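Local coordinates for protein aeromonas extracellular serine protease (Aeromonas sobria, PDB 3WQB) that cleaves peptide bonds after paired basic residues, one of them lysine, as a calcium-binding secreted serine protease of the kexin/furin-like subtilase family, at residues Ile16-Thr21 against Gly54-Leu59; Trp60-Thr65 against Ile417-Ala422; Lys133-Arg138 against Thr339-Gly344; Ser259-Asp264 against Phe278-Gly283. The protein carries 1 engineered substitution. All blocks are in the same frame, centred on the assembly; numbering follows the deposited sequence.

Contact 1 of 4, residues Ile16-Thr21 against Gly54-Leu59; sequences IGRSST and GNDLNL
R18, in the N-terminal loop, reaches into the bend formed by G54-N58, where D56 makes an Asx turn just ahead of helix 60-64 in the subtilisin-like domain. Its CB starts over G54, 3.9 Å from G54 O. CG then passes between that carbonyl and the amide of N58, with R18 CG 3.7 Å from N58 CG. An extended run from CG to NE carries CD past G54 O and delivers the guanidinium into the bend. There NH1 does the gripping: it donates to G54 O at 2.9 Å, nearly along the C=O axis, and to D56 O at 2.8 Å, where the donor stands well above the carbonyl plane. A salt bridge from R18 NH1 to D56 OD1 (3.2 Å) adds charge to the grip. N58 CB lies over one guanidinium face, offset toward its rim. The other terminal nitrogen, NH2, donates to I417 O and T370 OG1. D56 itself is fixed through OD2, which accepts from N40 N and pairs with R23, while its OD1 also receives N58 N to close the Asx turn. N58 ND2 gives one hydrogen to D418 OD1. The other goes to I16 O at 3.0 Å, with the donor in the carbonyl plane and an N-H...O angle of 153°.

Contact 2 of 4, residues Trp60-Thr65 against Ile417-Ala422; sequences WWAHRT and IDVNKA
The CA atoms of W61, in helix 60-64, and N420, in the first turn of helix 419-426, lie 5.8 Å apart, which brings the start of one short helix against the start of the other. N420 carries most of the contact. Its CG is anti to the carbonyl carbon (chi1 -66°), and from there the amide splits its work between two neighbours. OD1 accepts from W61 N at 3.0 Å, a bond bent to 133° at the hydrogen, and more weakly from A62 N at 3.4 Å. Backbone N-H groups in the first turn of a helix have no acceptor from a preceding turn, and here the side chain of another helix supplies one. OD1 also packs against W61 CB at 3.2 Å. The second helix has a cap of its own: D418, at the N-cap position, accepts from K421 N through OD1. The contact of helix 60-64 with helix 419-426 joins the segment leading out of the N-terminal loop to a helix more than 350 residues later in the chain, one that packs through V419 and A422 against helix 335-352 of the subtilisin fold. ND2 of N420 lies over one face of the W60 indole, offset toward the rim, with the amide and ring planes 89° apart. Its closest ring atom is W60 NE1 at 3.1 Å; both are donors, and they do not bond to each other. W60 NE1 donates to G17 O and N420 ND2 to I16 O, so consecutive carbonyls of the N-terminal loop take up both groups. Beside this polar cluster, A62 CB meets V419 CG1 at 4.0 Å.

Contact 3 of 4, residues Lys133-Arg138 against Thr339-Gly344; sequences KGIAPR and TPSTSG
Helix 335-352 of the subtilase fold starts beside the active site, where A336 is an engineered residue at the predicted charge-relay serine position, and its 339-344 portion packs against the loop that runs from helix 115-124 to strand 140-144. I135 makes most of this contact, and its two branches land on successive turns of the helix. CG2, anti to the backbone N, presses on the backbone of G344, 3.4 Å from G344 C and 3.6 Å from G344 CA. CD1, at the end of the other branch, reaches S341 CA at 3.5 Å, tighter than usual for two carbons, and lies 3.7 Å from S341 O. G344 presents only hydrogen to the loop, so I135 CG2 settles directly on the backbone. A136 follows with its CB 3.7 Å from G344 O, the CA atoms of the two residues being 5.2 Å apart. S341 OG lies 4.2 Å from I135 CD1 but makes its polar bonds to T282 OG1 and to S337 O in the preceding turn. P340, whose side chain is about 7 Å from that of D78, the predicted charge-relay aspartate, packs on V119, I122 and I123 of helix 115-124. The two segments are thus held by methyl groups against helix backbone, a contact that depends on close fit and, at G344, on the missing side chain.

Contact 4 of 4, residues Ser259-Asp264 against Phe278-Gly283; sequences SALNAD and FLSATG
A water sits at the side of this strand pair and ties its two serines together. It donates to S259 OG at 2.9 Å and more weakly to A260 O, and it also bonds S280 OG at 2.7 Å. Both serine side chains lie on the sheet face that carries L261 and T282, and S259 OG has a further bond to T411 O. S280 OG is anti to its backbone N (chi1 177°), which swings it forward to L261; there it touches L261 CB at 3.4 Å and L261 CD1 at 3.6 Å. The strands are the last two of the six-stranded parallel sheet at the centre of the subtilisin fold, with 277-282 at its edge. The axes of the two short strand segments are turned 43° from each other, yet four backbone bonds alternate across them in parallel register. S259 N donates to L279 O and A281 N to S259 O; L261 N then donates to A281 O at 2.8 Å, and G283 N closes the ladder on L261 O at 2.9 Å with an N-H...O angle of 174°. A260 CA also makes a CA-H...O contact with A281 O at 3.3 Å. A260 and A281 project from the other face, where they touch helix 335-352. G283 comes within 4.2 Å of A260 CB through its own CA. Small residues therefore let the helix lie close on one face, while on the other a single water bridges the two serine hydroxyls, which do not bond directly to each other.

Contacts 2, 3 and 4 are buried, while contact 1, farthest from the chain centre, is partly open. Contact 4 is sheet pairing by regular backbone bonds; contact 3 is methyl groups fitted against the backbone of helix 335-352, and the two meet where that helix lies on the sheet, S341 CB against A281 CB. Contacts 1 and 2 use side-chain amides and a guanidinium to hold irregular backbone and helix starts. They also touch through backbone, N58 O with N420 N. I135 connects the outer pair to the inner one: its carbonyl accepts from H63 NE2 in contact 2, and its CD1 packs on L57 CD1 of contact 1. I417 N bonds S280 O, linking contact 2 to the sheet edge.

Contact 1 of 4, residues Ile16-Thr21 against Gly54-Leu59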
loop_
_atom_site.group_PDB
_atom_site.type_symbol
_atom_site.label_atom_id
_atom_site.label_comp_id
_atom_site.label_asym_id
_atom_site.label_seq_id
_atom_site.Cartn_x
_atom_site.Cartn_y
_atom_site.Cartn_z
ATOM N N ILE A 16 29.738 -5.591 7.531
ATOM C CA ILE A 16 28.306 -5.648 7.867
ATOM C C ILE A 16 27.448 -6.075 6.674
ATOM O O ILE A 16 26.208 -6.044 6.746
ATOM C CB ILE A 16 27.786 -4.295 8.427
ATOM C CG1 ILE A 16 27.963 -3.172 7.396
ATOM C CG2 ILE A 16 28.471 -3.966 9.769
ATOM C CD1 ILE A 16 27.026 -1.988 7.582
ATOM N N GLY A 17 28.111 -6.497 5.602
ATOM C CA GLY A 17 27.444 -6.822 4.348
ATOM C C GLY A 17 26.735 -8.157 4.272
ATOM O O GLY A 17 26.759 -8.962 5.212
ATOM N N ARG A 18 26.138 -8.392 3.109
ATOM C CA ARG A 18 25.298 -9.557 2.848
ATOM C C ARG A 18 26.068 -10.857 2.635
ATOM O O ARG A 18 25.452 -11.927 2.548
ATOM C CB ARG A 18 24.419 -9.298 1.620
ATOM C CG ARG A 18 23.465 -8.144 1.804
ATOM C CD ARG A 18 22.682 -7.842 0.520
ATOM N NE ARG A 18 21.780 -6.703 0.740
ATOM C CZ ARG A 18 20.604 -6.782 1.367
ATOM N NH1 ARG A 18 20.153 -7.954 1.814
ATOM N NH2 ARG A 18 19.870 -5.689 1.538
ATOM N N SER A 19 27.393 -10.762 2.536
ATOM C CA SER A 19 28.242 -11.944 2.376
ATOM C C SER A 19 29.342 -12.031 3.436
ATOM O O SER A 19 30.329 -12.746 3.251
ATOM C CB SER A 19 28.856 -11.975 0.970
ATOM O OG SER A 19 29.724 -10.875 0.774
ATOM N N SER A 20 29.154 -11.318 4.545
ATOM C CA SER A 20 30.163 -11.225 5.598
ATOM C C SER A 20 30.483 -12.575 6.229
ATOM O O SER A 20 29.602 -13.416 6.404
ATOM C CB SER A 20 29.688 -10.268 6.686
ATOM O OG SER A 20 30.620 -10.207 7.752
ATOM N N THR A 21 31.743 -12.771 6.592
ATOM C CA THR A 21 32.135 -13.947 7.373
ATOM C C THR A 21 31.467 -13.990 8.754
ATOM O O THR A 21 31.397 -15.051 9.391
ATOM C CB THR A 21 33.665 -14.016 7.570
ATOM O OG1 THR A 21 34.107 -12.874 8.316
ATOM C CG2 THR A 21 34.388 -14.086 6.222
ATOM N N GLY A 54 21.890 -14.023 0.277
ATOM C CA GLY A 54 22.103 -12.585 0.469
ATOM C C GLY A 54 20.861 -11.731 0.285
ATOM O O GLY A 54 20.826 -10.575 0.705
ATOM N N ASN A 55 19.844 -12.306 -0.345
ATOM C CA ASN A 55 18.600 -11.600 -0.633
ATOM C C ASN A 55 17.633 -11.691 0.545
ATOM O O ASN A 55 16.779 -12.570 0.623
ATOM C CB ASN A 55 18.012 -12.129 -1.940
ATOM C CG ASN A 55 18.895 -11.809 -3.120
ATOM O OD1 ASN A 55 19.481 -12.701 -3.746
ATOM N ND2 ASN A 55 19.014 -10.527 -3.422
ATOM N N ASP A 56 17.822 -10.762 1.473
ATOM C CA ASP A 56 17.149 -10.753 2.765
ATOM C C ASP A 56 17.165 -9.318 3.290
ATOM O O ASP A 56 17.544 -8.397 2.562
ATOM C CB ASP A 56 17.852 -11.729 3.725
ATOM C CG ASP A 56 19.357 -11.506 3.796
ATOM O OD1 ASP A 56 19.782 -10.334 3.883
ATOM O OD2 ASP A 56 20.113 -12.502 3.775
ATOM N N LEU A 57 16.794 -9.124 4.553
ATOM C CA LEU A 57 16.739 -7.778 5.123
ATOM C C LEU A 57 18.078 -7.271 5.660
ATOM O O LEU A 57 18.155 -6.161 6.205
ATOM C CB LEU A 57 15.664 -7.699 6.202
ATOM C CG LEU A 57 14.257 -8.020 5.705
ATOM C CD1 LEU A 57 13.322 -8.227 6.888
ATOM C CD2 LEU A 57 13.720 -6.931 4.770
ATOM N N ASN A 58 19.127 -8.090 5.516
ATOM C CA ASN A 58 20.474 -7.810 6.039
ATOM C C ASN A 58 20.423 -7.206 7.428
ATOM O O ASN A 58 20.866 -6.077 7.661
ATOM C CB ASN A 58 21.338 -6.967 5.081
ATOM C CG ASN A 58 22.830 -7.138 5.358
ATOM O OD1 ASN A 58 23.298 -8.241 5.637
ATOM N ND2 ASN A 58 23.571 -6.047 5.298
ATOM N N LEU A 59 19.853 -7.973 8.356
ATOM C CA LEU A 59 19.613 -7.500 9.718
ATOM C C LEU A 59 20.441 -8.264 10.746
ATOM O O LEU A 59 20.287 -8.046 11.952
ATOM C CB LEU A 59 18.123 -7.587 10.075
ATOM C CG LEU A 59 17.398 -8.920 9.868
ATOM C CD1 LEU A 59 17.936 -10.035 10.749
ATOM C CD2 LEU A 59 15.911 -8.719 10.113
#

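Contact 2 of 4, residues Trp60-Thr65 against Ile417-Ala422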
loop_
_atom_site.group_PDB
_atom_site.type_symbol
_atom_site.label_atom_id
_atom_site.label_comp_id
_atom_site.label_asym_id
_atom_site.label_seq_id
_atom_site.Cartn_x
_atom_site.Cartn_y
_atom_site.Cartn_z
ATOM N N TRP A 60 21.339 -9.131 10.280
ATOM C CA TRP A 60 22.092 -9.989 11.200
ATOM C C TRP A 60 22.911 -9.213 12.248
ATOM O O TRP A 60 23.048 -9.662 13.381
ATOM C CB TRP A 60 22.963 -10.971 10.421
ATOM C CG TRP A 60 24.030 -10.339 9.581
ATOM C CD1 TRP A 60 23.961 -10.037 8.252
ATOM C CD2 TRP A 60 25.340 -9.948 10.018
ATOM N NE1 TRP A 60 25.146 -9.476 7.831
ATOM C CE2 TRP A 60 26.007 -9.407 8.896
ATOM C CE3 TRP A 60 26.010 -9.990 11.252
ATOM C CZ2 TRP A 60 27.317 -8.926 8.966
ATOM C CZ3 TRP A 60 27.314 -9.502 11.322
ATOM C CH2 TRP A 60 27.948 -8.973 10.188
ATOM N N TRP A 61 23.449 -8.056 11.871
ATOM C CA TRP A 61 24.266 -7.269 12.781
ATOM C C TRP A 61 23.401 -6.590 13.826
ATOM O O TRP A 61 23.804 -6.481 14.978
ATOM C CB TRP A 61 25.137 -6.284 12.002
ATOM C CG TRP A 61 26.086 -5.458 12.824
ATOM C CD1 TRP A 61 27.403 -5.728 13.090
ATOM C CD2 TRP A 61 25.801 -4.198 13.447
ATOM N NE1 TRP A 61 27.947 -4.715 13.851
ATOM C CE2 TRP A 61 26.989 -3.763 14.078
ATOM C CE3 TRP A 61 24.652 -3.397 13.538
ATOM C CZ2 TRP A 61 27.059 -2.565 14.801
ATOM C CZ3 TRP A 61 24.723 -2.201 14.248
ATOM C CH2 TRP A 61 25.921 -1.795 14.865
ATOM N N ALA A 62 22.199 -6.152 13.446
ATOM C CA ALA A 62 21.234 -5.706 14.449
ATOM C C ALA A 62 20.981 -6.810 15.484
ATOM O O ALA A 62 21.084 -6.582 16.689
ATOM C CB ALA A 62 19.939 -5.261 13.801
ATOM N N HIS A 63 20.690 -8.013 15.009
ATOM C CA HIS A 63 20.422 -9.116 15.913
ATOM C C HIS A 63 21.627 -9.474 16.782
ATOM O O HIS A 63 21.460 -9.725 17.970
ATOM C CB HIS A 63 19.897 -10.328 15.144
ATOM C CG HIS A 63 18.445 -10.221 14.791
ATOM N ND1 HIS A 63 17.630 -11.325 14.664
ATOM C CD2 HIS A 63 17.658 -9.142 14.560
ATOM C CE1 HIS A 63 16.407 -10.933 14.357
ATOM N NE2 HIS A 63 16.397 -9.614 14.284
ATOM N N ARG A 64 22.832 -9.467 16.206
ATOM C CA ARG A 64 24.033 -9.803 16.964
ATOM C C ARG A 64 24.445 -8.704 17.937
ATOM O O ARG A 64 25.248 -8.958 18.821
ATOM C CB ARG A 64 25.206 -10.138 16.033
ATOM C CG ARG A 64 25.047 -11.442 15.268
ATOM C CD ARG A 64 26.342 -11.870 14.605
ATOM N NE ARG A 64 27.288 -12.395 15.589
ATOM C CZ ARG A 64 28.552 -12.729 15.336
ATOM N NH1 ARG A 64 29.057 -12.605 14.116
ATOM N NH2 ARG A 64 29.314 -13.192 16.320
ATOM N N THR A 65 23.921 -7.491 17.781
ATOM C CA THR A 65 24.238 -6.408 18.728
ATOM C C THR A 65 23.065 -6.036 19.639
ATOM O O THR A 65 23.116 -5.025 20.339
ATOM C CB THR A 65 24.763 -5.129 18.020
ATOM O OG1 THR A 65 23.753 -4.614 17.144
ATOM C CG2 THR A 65 26.058 -5.396 17.231
ATOM N N ILE A 417 15.619 -3.221 1.486
ATOM C CA ILE A 417 16.033 -2.853 2.840
ATOM C C ILE A 417 17.351 -3.521 3.240
ATOM O O ILE A 417 17.538 -4.726 3.040
ATOM C CB ILE A 417 14.942 -3.218 3.844
ATOM C CG1 ILE A 417 13.717 -2.325 3.614
ATOM C CG2 ILE A 417 15.454 -3.094 5.278
ATOM C CD1 ILE A 417 12.519 -2.673 4.486
ATOM N N ASP A 418 18.253 -2.724 3.809
ATOM C CA ASP A 418 19.512 -3.213 4.365
ATOM C C ASP A 418 19.587 -2.645 5.774
ATOM O O ASP A 418 20.028 -1.518 5.979
ATOM C CB ASP A 418 20.685 -2.724 3.509
ATOM C CG ASP A 418 22.040 -3.240 3.981
ATOM O OD1 ASP A 418 22.177 -3.630 5.164
ATOM O OD2 ASP A 418 22.985 -3.207 3.156
ATOM N N VAL A 419 19.128 -3.418 6.752
ATOM C CA VAL A 419 19.031 -2.912 8.123
ATOM C C VAL A 419 20.407 -2.579 8.703
ATOM O O VAL A 419 20.576 -1.549 9.378
ATOM C CB VAL A 419 18.296 -3.919 9.044
ATOM C CG1 VAL A 419 18.493 -3.559 10.522
ATOM C CG2 VAL A 419 16.813 -3.977 8.694
ATOM N N ASN A 420 21.386 -3.449 8.468
ATOM C CA ASN A 420 22.722 -3.215 9.005
ATOM C C ASN A 420 23.300 -1.896 8.509
ATOM O O ASN A 420 23.869 -1.134 9.301
ATOM C CB ASN A 420 23.675 -4.329 8.587
ATOM C CG ASN A 420 23.338 -5.672 9.190
ATOM O OD1 ASN A 420 22.546 -5.793 10.128
ATOM N ND2 ASN A 420 23.961 -6.705 8.645
ATOM N N LYS A 421 23.151 -1.625 7.212
ATOM C CA LYS A 421 23.697 -0.397 6.637
ATOM C C LYS A 421 22.914 0.827 7.110
ATOM O O LYS A 421 23.502 1.874 7.381
ATOM C CB LYS A 421 23.750 -0.469 5.112
ATOM C CG LYS A 421 24.524 0.670 4.460
ATOM C CD LYS A 421 24.676 0.450 2.967
ATOM C CE LYS A 421 25.333 1.662 2.328
ATOM N NZ LYS A 421 25.563 1.452 0.880
ATOM N N ALA A 422 21.595 0.688 7.252
ATOM C CA ALA A 422 20.795 1.769 7.812
ATOM C C ALA A 422 21.283 2.127 9.211
ATOM O O ALA A 422 21.382 3.302 9.558
ATOM C CB ALA A 422 19.306 1.401 7.819
#

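Contact 3 of 4, residues Lys133-Arg138 against Thr339-Gly344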
loop_
_atom_site.group_PDB
_atom_site.type_symbol
_atom_site.label_atom_id
_atom_site.label_comp_id
_atom_site.label_asym_id
_atom_site.label_seq_id
_atom_site.Cartn_x
_atom_site.Cartn_y
_atom_site.Cartn_z
ATOM N N LYS A 133 11.608 -16.601 14.744
ATOM C CA LYS A 133 12.135 -15.403 15.382
ATOM C C LYS A 133 11.631 -14.195 14.604
ATOM O O LYS A 133 11.825 -14.109 13.397
ATOM C CB LYS A 133 13.667 -15.426 15.383
ATOM C CG LYS A 133 14.315 -14.347 16.259
ATOM C CD LYS A 133 15.835 -14.328 16.079
ATOM C CE LYS A 133 16.505 -13.421 17.097
ATOM N NZ LYS A 133 17.973 -13.241 16.828
ATOM N N GLY A 134 10.988 -13.258 15.290
ATOM C CA GLY A 134 10.569 -12.028 14.622
ATOM C C GLY A 134 11.746 -11.208 14.120
ATOM O O GLY A 134 12.878 -11.338 14.611
ATOM N N ILE A 135 11.482 -10.356 13.133
ATOM C CA ILE A 135 12.466 -9.367 12.711
ATOM C C ILE A 135 12.836 -8.465 13.895
ATOM O O ILE A 135 14.010 -8.144 14.102
ATOM C CB ILE A 135 11.887 -8.525 11.576
ATOM C CG1 ILE A 135 11.790 -9.353 10.304
ATOM C CG2 ILE A 135 12.717 -7.270 11.309
ATOM C CD1 ILE A 135 10.862 -8.726 9.270
ATOM N N ALA A 136 11.814 -8.078 14.662
ATOM C CA ALA A 136 11.938 -7.186 15.807
ATOM C C ALA A 136 11.257 -7.902 16.981
ATOM O O ALA A 136 10.152 -7.524 17.405
ATOM C CB ALA A 136 11.274 -5.850 15.507
ATOM N N PRO A 137 11.921 -8.944 17.522
ATOM C CA PRO A 137 11.261 -9.848 18.463
ATOM C C PRO A 137 11.028 -9.268 19.854
ATOM O O PRO A 137 10.461 -9.948 20.718
ATOM C CB PRO A 137 12.205 -11.051 18.515
ATOM C CG PRO A 137 13.541 -10.479 18.234
ATOM C CD PRO A 137 13.313 -9.352 17.252
ATOM N N ARG A 138 11.432 -8.025 20.071
ATOM C CA ARG A 138 11.104 -7.350 21.326
ATOM C C ARG A 138 10.077 -6.227 21.150
ATOM O O ARG A 138 9.722 -5.539 22.118
ATOM C CB ARG A 138 12.371 -6.865 22.041
ATOM C CG ARG A 138 13.309 -7.993 22.479
ATOM C CD ARG A 138 14.461 -7.477 23.334
ATOM N NE ARG A 138 13.969 -6.888 24.574
ATOM C CZ ARG A 138 14.630 -6.007 25.322
ATOM N NH1 ARG A 138 15.838 -5.580 24.976
ATOM N NH2 ARG A 138 14.065 -5.540 26.422
ATOM N N THR A 339 5.251 -5.663 3.798
ATOM C CA THR A 339 4.826 -4.631 4.731
ATOM C C THR A 339 5.349 -4.899 6.153
ATOM O O THR A 339 6.036 -4.034 6.701
ATOM C CB THR A 339 3.289 -4.418 4.636
ATOM O OG1 THR A 339 2.967 -3.991 3.305
ATOM C CG2 THR A 339 2.822 -3.357 5.606
ATOM N N PRO A 340 5.074 -6.094 6.741
ATOM C CA PRO A 340 5.635 -6.360 8.079
ATOM C C PRO A 340 7.155 -6.512 8.074
ATOM O O PRO A 340 7.788 -6.260 9.088
ATOM C CB PRO A 340 4.946 -7.668 8.509
ATOM C CG PRO A 340 4.496 -8.306 7.226
ATOM C CD PRO A 340 4.087 -7.122 6.369
ATOM N N SER A 341 7.731 -6.922 6.948
ATOM C CA SER A 341 9.194 -6.906 6.833
ATOM C C SER A 341 9.747 -5.499 7.052
ATOM O O SER A 341 10.747 -5.318 7.738
ATOM C CB SER A 341 9.637 -7.482 5.491
ATOM O OG SER A 341 9.311 -8.858 5.410
ATOM N N THR A 342 9.061 -4.516 6.482
ATOM C CA THR A 342 9.419 -3.115 6.633
ATOM C C THR A 342 9.061 -2.583 8.024
ATOM O O THR A 342 9.848 -1.849 8.618
ATOM C CB THR A 342 8.760 -2.284 5.517
ATOM O OG1 THR A 342 9.143 -2.835 4.249
ATOM C CG2 THR A 342 9.175 -0.825 5.579
ATOM N N SER A 343 7.893 -2.971 8.547
ATOM C CA SER A 343 7.494 -2.606 9.917
ATOM C C SER A 343 8.532 -3.083 10.923
ATOM O O SER A 343 8.917 -2.343 11.825
ATOM C CB SER A 343 6.116 -3.191 10.253
ATOM O OG SER A 343 5.116 -2.571 9.460
ATOM N N GLY A 344 8.979 -4.324 10.770
ATOM C CA GLY A 344 10.022 -4.882 11.618
ATOM C C GLY A 344 11.337 -4.132 11.484
ATOM O O GLY A 344 11.964 -3.794 12.490
#

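Contact 4 of 4, residues Ser259-Asp264 against Phe278-Gly283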
loop_
_atom_site.group_PDB
_atom_site.type_symbol
_atom_site.label_atom_id
_atom_site.label_comp_id
_atom_site.label_asym_id
_atom_site.label_seq_id
_atom_site.Cartn_x
_atom_site.Cartn_y
_atom_site.Cartn_z
ATOM N N SER A 259 6.994 -2.616 -2.172
ATOM C CA SER A 259 6.857 -3.746 -3.081
ATOM C C SER A 259 7.520 -4.997 -2.487
ATOM O O SER A 259 8.291 -4.917 -1.527
ATOM C CB SER A 259 7.484 -3.406 -4.423
ATOM O OG SER A 259 8.878 -3.180 -4.298
ATOM N N ALA A 260 7.211 -6.154 -3.072
ATOM C CA ALA A 260 7.693 -7.423 -2.556
ATOM C C ALA A 260 8.811 -7.989 -3.420
ATOM O O ALA A 260 8.745 -7.968 -4.665
ATOM C CB ALA A 260 6.558 -8.428 -2.489
ATOM N N LEU A 261 9.814 -8.533 -2.732
ATOM C CA LEU A 261 10.971 -9.198 -3.336
ATOM C C LEU A 261 10.939 -10.688 -3.000
ATOM O O LEU A 261 10.543 -11.073 -1.898
ATOM C CB LEU A 261 12.261 -8.589 -2.755
ATOM C CG LEU A 261 13.577 -9.076 -3.368
ATOM C CD1 LEU A 261 14.200 -7.962 -4.198
ATOM C CD2 LEU A 261 14.537 -9.567 -2.288
ATOM N N ASN A 262 11.356 -11.523 -3.952
ATOM C CA ASN A 262 11.448 -12.964 -3.686
ATOM C C ASN A 262 12.850 -13.412 -3.276
ATOM O O ASN A 262 13.791 -12.606 -3.228
ATOM C CB ASN A 262 10.882 -13.803 -4.837
ATOM C CG ASN A 262 11.716 -13.736 -6.097
ATOM O OD1 ASN A 262 12.930 -13.526 -6.054
ATOM N ND2 ASN A 262 11.070 -13.972 -7.233
ATOM N N ALA A 263 12.981 -14.693 -2.948
ATOM C CA ALA A 263 14.248 -15.233 -2.462
ATOM C C ALA A 263 15.377 -15.255 -3.495
ATOM O O ALA A 263 16.537 -15.462 -3.129
ATOM C CB ALA A 263 14.047 -16.609 -1.833
ATOM N N ASP A 264 15.024 -15.072 -4.773
ATOM C CA ASP A 264 16.005 -14.958 -5.856
ATOM C C ASP A 264 16.520 -13.532 -6.030
ATOM O O ASP A 264 17.384 -13.284 -6.873
ATOM C CB ASP A 264 15.397 -15.424 -7.174
ATOM C CG ASP A 264 14.963 -16.865 -7.134
ATOM O OD1 ASP A 264 15.752 -17.705 -6.656
ATOM O OD2 ASP A 264 13.835 -17.162 -7.587
ATOM N N PHE A 278 8.445 3.129 -2.132
ATOM C CA PHE A 278 9.569 3.697 -1.402
ATOM C C PHE A 278 10.708 2.690 -1.252
ATOM O O PHE A 278 11.880 3.034 -1.449
ATOM C CB PHE A 278 9.121 4.223 -0.031
ATOM C CG PHE A 278 10.127 5.129 0.625
ATOM C CD1 PHE A 278 10.190 6.467 0.267
ATOM C CD2 PHE A 278 11.027 4.642 1.573
ATOM C CE1 PHE A 278 11.128 7.315 0.850
ATOM C CE2 PHE A 278 11.970 5.493 2.167
ATOM C CZ PHE A 278 12.021 6.823 1.788
ATOM N N LEU A 279 10.361 1.444 -0.924
ATOM C CA LEU A 279 11.335 0.379 -0.704
ATOM C C LEU A 279 10.773 -0.955 -1.181
ATOM O O LEU A 279 9.544 -1.148 -1.258
ATOM C CB LEU A 279 11.681 0.258 0.789
ATOM C CG LEU A 279 12.444 1.389 1.463
ATOM C CD1 LEU A 279 12.262 1.294 2.951
ATOM C CD2 LEU A 279 13.919 1.348 1.071
ATOM N N SER A 280 11.694 -1.872 -1.463
ATOM C CA SER A 280 11.403 -3.286 -1.641
ATOM C C SER A 280 11.706 -4.024 -0.340
ATOM O O SER A 280 12.713 -3.754 0.325
ATOM C CB SER A 280 12.295 -3.838 -2.754
ATOM O OG SER A 280 12.123 -5.238 -2.953
ATOM N N ALA A 281 10.839 -4.957 0.033
ATOM C CA ALA A 281 11.119 -5.824 1.159
ATOM C C ALA A 281 10.656 -7.233 0.853
ATOM O O ALA A 281 9.971 -7.467 -0.133
ATOM C CB ALA A 281 10.492 -5.258 2.450
ATOM N N THR A 282 11.043 -8.161 1.717
ATOM C CA THR A 282 10.844 -9.591 1.501
ATOM C C THR A 282 9.378 -10.023 1.546
ATOM O O THR A 282 8.680 -9.782 2.521
ATOM C CB THR A 282 11.642 -10.384 2.537
ATOM O OG1 THR A 282 11.438 -9.793 3.825
ATOM C CG2 THR A 282 13.114 -10.294 2.232
ATOM N N GLY A 283 8.931 -10.666 0.472
ATOM C CA GLY A 283 7.589 -11.241 0.411
ATOM C C GLY A 283 7.529 -12.644 -0.181
ATOM O O GLY A 283 6.570 -13.359 0.063
HETATM O O HOH W 1 10.315 -5.618 -4.883
#